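Microtubule-associated serine/threonine-protein kinase 4 (Homo sapiens, PDB 2W7R) probably phosphorylates serine and threonine residues of proteins and carries a PDZ domain, a module that typically binds the C-terminal tails of partner proteins. Local coordinates at residues Gln3-Ser9 against Asn82-Thr88. Residues are numbered along the deposited sequence; the frame is centred on the assembly and turned at random.
Sequences QPIVIHS and NKVSITT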
loop_
_atom_site.group_PDB
_atom_site.type_symbol
_atom_site.label_atom_id
_atom_site.label_comp_id
_atom_site.label_asym_id
_atom_site.label_seq_id
_atom_site.Cartn_x
_atom_site.Cartn_y
_atom_site.Cartn_z
ATOM N N GLN A 3 -11.624 6.939 12.995
ATOM C CA GLN A 3 -10.762 6.055 13.770
ATOM C C GLN A 3 -11.261 5.901 15.196
ATOM O O GLN A 3 -11.501 6.896 15.886
ATOM C CB GLN A 3 -9.325 6.583 13.780
ATOM C CG GLN A 3 -8.629 6.457 12.444
ATOM C CD GLN A 3 -8.668 5.038 11.919
ATOM O OE1 GLN A 3 -8.508 4.080 12.676
ATOM N NE2 GLN A 3 -8.886 4.896 10.618
ATOM N N PRO A 4 -11.421 4.652 15.649
ATOM C CA PRO A 4 -11.171 3.426 14.883
ATOM C C PRO A 4 -12.342 3.082 13.971
ATOM O O PRO A 4 -13.421 3.654 14.119
ATOM C CB PRO A 4 -11.054 2.349 15.971
ATOM C CG PRO A 4 -11.109 3.081 17.298
ATOM C CD PRO A 4 -11.828 4.353 17.030
ATOM N N ILE A 5 -12.127 2.160 13.037
ATOM C CA ILE A 5 -13.203 1.658 12.197
ATOM C C ILE A 5 -13.947 0.584 12.973
ATOM O O ILE A 5 -13.355 -0.407 13.391
ATOM C CB ILE A 5 -12.668 1.022 10.900
ATOM C CG1 ILE A 5 -11.724 1.982 10.170
ATOM C CG2 ILE A 5 -13.829 0.597 10.000
ATOM C CD1 ILE A 5 -12.419 3.140 9.508
ATOM N N VAL A 6 -15.243 0.780 13.177
ATOM C CA VAL A 6 -16.033 -0.214 13.888
ATOM C C VAL A 6 -16.823 -1.059 12.903
ATOM O O VAL A 6 -17.597 -0.538 12.102
ATOM C CB VAL A 6 -16.978 0.440 14.904
ATOM C CG1 VAL A 6 -17.784 -0.620 15.639
ATOM C CG2 VAL A 6 -16.174 1.282 15.889
ATOM N N ILE A 7 -16.616 -2.367 12.954
ATOM C CA ILE A 7 -17.291 -3.263 12.032
ATOM C C ILE A 7 -18.264 -4.155 12.792
ATOM O O ILE A 7 -17.868 -4.887 13.700
ATOM C CB ILE A 7 -16.289 -4.130 11.244
ATOM C CG1 ILE A 7 -15.236 -3.251 10.564
ATOM C CG2 ILE A 7 -17.024 -4.983 10.217
ATOM C CD1 ILE A 7 -14.118 -4.044 9.890
ATOM N N HIS A 8 -19.542 -4.075 12.426
ATOM C CA HIS A 8 -20.564 -4.922 13.024
ATOM C C HIS A 8 -20.867 -6.082 12.090
ATOM O O HIS A 8 -21.251 -5.875 10.938
ATOM C CB HIS A 8 -21.854 -4.137 13.268
ATOM C CG HIS A 8 -21.681 -2.927 14.130
ATOM N ND1 HIS A 8 -21.917 -2.942 15.488
ATOM C CD2 HIS A 8 -21.315 -1.660 13.826
ATOM C CE1 HIS A 8 -21.703 -1.735 15.983
ATOM N NE2 HIS A 8 -21.334 -0.939 14.995
ATOM N N SER A 9 -20.694 -7.299 12.594
ATOM C CA SER A 9 -20.990 -8.505 11.833
ATOM C C SER A 9 -22.217 -9.205 12.410
ATOM O O SER A 9 -22.447 -9.166 13.618
ATOM C CB SER A 9 -19.792 -9.456 11.859
ATOM O OG SER A 9 -20.162 -10.754 11.426
ATOM N N ASN A 82 -18.357 -10.830 17.127
ATOM C CA ASN A 82 -19.396 -10.133 16.362
ATOM C C ASN A 82 -19.091 -8.680 15.994
ATOM O O ASN A 82 -19.344 -8.252 14.867
ATOM C CB ASN A 82 -20.743 -10.214 17.088
ATOM C CG ASN A 82 -21.499 -11.491 16.772
ATOM O OD1 ASN A 82 -21.082 -12.280 15.923
ATOM N ND2 ASN A 82 -22.623 -11.698 17.450
ATOM N N LYS A 83 -18.571 -7.918 16.949
ATOM C CA LYS A 83 -18.162 -6.546 16.680
ATOM C C LYS A 83 -16.651 -6.436 16.869
ATOM O O LYS A 83 -16.105 -7.000 17.813
ATOM C CB LYS A 83 -18.888 -5.573 17.608
ATOM C CG LYS A 83 -18.603 -4.112 17.305
ATOM C CD LYS A 83 -19.405 -3.187 18.209
ATOM C CE LYS A 83 -18.991 -3.330 19.664
ATOM N NZ LYS A 83 -19.758 -2.410 20.553
ATOM N N VAL A 84 -15.984 -5.723 15.966
ATOM C CA VAL A 84 -14.544 -5.497 16.087
ATOM C C VAL A 84 -14.178 -4.056 15.744
ATOM O O VAL A 84 -14.806 -3.426 14.899
ATOM C CB VAL A 84 -13.736 -6.458 15.189
ATOM C CG1 VAL A 84 -13.871 -6.064 13.720
ATOM C CG2 VAL A 84 -12.262 -6.472 15.608
ATOM N N SER A 85 -13.155 -3.536 16.412
ATOM C CA SER A 85 -12.686 -2.191 16.148
ATOM C C SER A 85 -11.303 -2.290 15.519
ATOM O O SER A 85 -10.441 -2.980 16.043
ATOM C CB SER A 85 -12.616 -1.410 17.460
ATOM O OG SER A 85 -12.291 -0.053 17.236
ATOM N N ILE A 86 -11.097 -1.633 14.384
ATOM C CA ILE A 86 -9.790 -1.672 13.731
ATOM C C ILE A 86 -9.234 -0.263 13.574
ATOM O O ILE A 86 -9.855 0.593 12.943
ATOM C CB ILE A 86 -9.858 -2.374 12.359
ATOM C CG1 ILE A 86 -10.398 -3.794 12.523
ATOM C CG2 ILE A 86 -8.488 -2.409 11.683
ATOM C CD1 ILE A 86 -10.363 -4.602 11.261
ATOM N N THR A 87 -8.070 -0.018 14.166
ATOM C CA THR A 87 -7.416 1.268 14.016
ATOM C C THR A 87 -6.465 1.187 12.835
ATOM O O THR A 87 -5.656 0.264 12.740
ATOM C CB THR A 87 -6.633 1.654 15.281
ATOM O OG1 THR A 87 -7.490 1.554 16.426
ATOM C CG2 THR A 87 -6.093 3.073 15.166
ATOM N N THR A 88 -6.580 2.145 11.925
ATOM C CA THR A 88 -5.767 2.148 10.718
ATOM C C THR A 88 -5.049 3.472 10.538
ATOM O O THR A 88 -5.421 4.486 11.139
ATOM C CB THR A 88 -6.623 1.887 9.462
ATOM O OG1 THR A 88 -7.518 2.987 9.253
ATOM C CG2 THR A 88 -7.427 0.602 9.613
#
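Strand 5-8 runs antiparallel to strand 83-88, their axes approaching to 4.7 Å with 155° between their directions, and this pairing joins the first and last strands of the PDZ fold, with 5-8 outermost in the sheet of this chain. Two hydrogen-bonded pairs, Ile5 with Ile86 and Ile7 with Val84, set the register; the Ile7 N to Val84 O bond, 2.9 Å long, is almost straight. Beyond the strand end, Ser9 N still reaches Asn82 O at 2.8 Å. Ile5, Ile7, Val84 and Ile86 share the face turned to the domain interior, Ile7, Val84 and Ile86 buried and Ile5 partly exposed; there Ile7 CD1 meets Ile86 CD1 at 4.0 Å, the two side chains crossing obliquely, and helix 45-49 and Phe16 pack against Ile7. The other face carries Val6, His8, Lys83 and Ser85. On it the Lys83 chain lies alongside His8, pointing the same way, and Lys83 CD comes to 3.5 Å from His8 CE1. Pro4, preceded by a cis peptide bond, sets its CB 3.0 Å from Ser85 OG, a tight van der Waals contact. Ahead of Pro4 a side chain takes over from the backbone pairing: Gln3, bent at chi2 (-54°), turns its amide to Thr88 and receives Thr88 N on OE1 at 2.8 Å, the donor standing 44° above the carbonyl plane. The same amide gives a weak, strongly bent second bond, from Gln3 NE2 to Thr88 OG1 at 2.7 Å.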